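Local coordinates for N-acetylglucosaminidase (Paenibacillus barengoltzii, PDB 6INX) that hydrolyses glycosidic bonds of N-acetylglucosamine residues, as a glycoside hydrolase family 18 N-acetylglucosaminidase, at the interface of chains A and B. Sequence-based numbering; all coordinates share one arbitrary frame. Chains: chain A/B, N-acetylglucosaminidase.

The interface of chains A and B. Residues chain A 115, 162-163, 166; chain B 207-208, 210.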
# COMPACT_ATOMS: atom_id res chain seq x y z
N TYR A 115 1.05 14.89 -4.95
CA TYR A 115 0.69 13.71 -5.73
C TYR A 115 0.05 14.10 -7.05
O TYR A 115 -0.94 14.84 -7.07
CB TYR A 115 -0.21 12.77 -4.91
CG TYR A 115 0.54 12.30 -3.68
CD1 TYR A 115 1.50 11.31 -3.79
CD2 TYR A 115 0.34 12.90 -2.45
CE1 TYR A 115 2.22 10.89 -2.70
CE2 TYR A 115 1.06 12.49 -1.34
CZ TYR A 115 2.01 11.49 -1.47
OH TYR A 115 2.74 11.09 -0.37
N GLN A 162 -1.14 6.57 4.41
CA GLN A 162 0.13 7.16 4.80
C GLN A 162 0.61 8.22 3.81
O GLN A 162 1.20 9.22 4.21
CB GLN A 162 1.19 6.06 4.94
CG GLN A 162 2.53 6.55 5.47
CD GLN A 162 2.49 6.95 6.93
OE1 GLN A 162 2.03 6.19 7.78
NE2 GLN A 162 2.96 8.15 7.22
N TYR A 163 0.40 7.99 2.51
CA TYR A 163 0.86 8.96 1.52
C TYR A 163 0.38 10.36 1.86
O TYR A 163 1.10 11.35 1.64
CB TYR A 163 0.41 8.56 0.11
CG TYR A 163 -1.09 8.61 -0.10
CD1 TYR A 163 -1.88 7.47 0.08
CD2 TYR A 163 -1.74 9.79 -0.47
CE1 TYR A 163 -3.25 7.52 -0.10
CE2 TYR A 163 -3.12 9.84 -0.64
CZ TYR A 163 -3.86 8.69 -0.45
OH TYR A 163 -5.23 8.72 -0.61
N ASP A 166 2.32 11.96 4.57
CA ASP A 166 3.66 12.26 4.11
C ASP A 166 3.70 13.48 3.20
O ASP A 166 4.76 14.11 3.07
CB ASP A 166 4.25 11.06 3.37
CG ASP A 166 4.49 9.86 4.28
OD1 ASP A 166 4.44 10.03 5.52
OD2 ASP A 166 4.75 8.76 3.76
N ASP B 207 4.94 9.37 -4.62
CA ASP B 207 4.51 7.98 -4.75
C ASP B 207 3.41 7.69 -3.73
O ASP B 207 3.62 7.91 -2.53
CB ASP B 207 5.71 7.06 -4.48
CG ASP B 207 5.46 5.62 -4.90
OD1 ASP B 207 4.30 5.28 -5.22
OD2 ASP B 207 6.43 4.83 -4.89
N LEU B 208 2.25 7.21 -4.19
CA LEU B 208 1.19 6.83 -3.26
C LEU B 208 1.61 5.67 -2.37
O LEU B 208 1.09 5.52 -1.26
CB LEU B 208 -0.09 6.45 -4.01
CG LEU B 208 -0.79 7.57 -4.78
CD1 LEU B 208 -2.00 7.01 -5.53
CD2 LEU B 208 -1.23 8.70 -3.86
N ARG B 210 4.53 3.87 -0.14
CA ARG B 210 5.57 4.51 0.65
C ARG B 210 6.72 3.59 1.06
O ARG B 210 7.60 4.02 1.81
CB ARG B 210 4.97 5.20 1.88
CG ARG B 210 3.77 6.12 1.56
CD ARG B 210 4.11 7.23 0.57
NE ARG B 210 5.08 8.17 1.10
CZ ARG B 210 5.86 8.94 0.34
NH1 ARG B 210 5.78 8.88 -0.98
NH2 ARG B 210 6.73 9.76 0.93
O HOH W 1 0.24 5.22 1.49
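Against the short helix 162-166 of chain A, a loop of chain B presents two backbone carbonyls: B:Leu208 O sits 3.4 Å from A:Tyr163 CB and reaches A:Tyr163 N through water 1, while B:Asp207 O lies 3.3 Å from A:Tyr115 CE1. From the same loop B:Arg210 reaches across to A:Asp166, its chain bending at chi2 (-58°) and again at chi3 (-65°), turning the guanidinium back over its own loop. Its NE donates to the anti lone pair of the A:Asp166 carboxylate, 2.7 Å from OD2, in a fairly straight salt bridge, with the two planes 58° apart. NH1 bonds B:Asp207 O at 2.8 Å, in the carbonyl plane, so the group is braced by its own chain as it grips the other. On the far side of that carboxylate, A:Gln162 NE2 meets A:Asp166 OD1 from above its plane at 2.9 Å and helps fix its rotation. A methionine in place of B:Arg210 would probably leave A:Asp166 without its charged mate across the interface and B:Asp207 O without the NH1 bond. Beside the arginine, B:Leu208 runs alongside A:Tyr163, pointing the same way, its CD2 over the ring face 3.8 Å from the centroid. A:Tyr115 OH holds A:Tyr163 O at 2.6 Å, which probably helps steady the helix. The patch recurs by two-fold symmetry in a pairing that may not persist in solution. In the TIM barrel, A:Tyr115 lies in the loop after strand 105-109, the helix follows strand 153-159, and the B loop precedes helix 213-222.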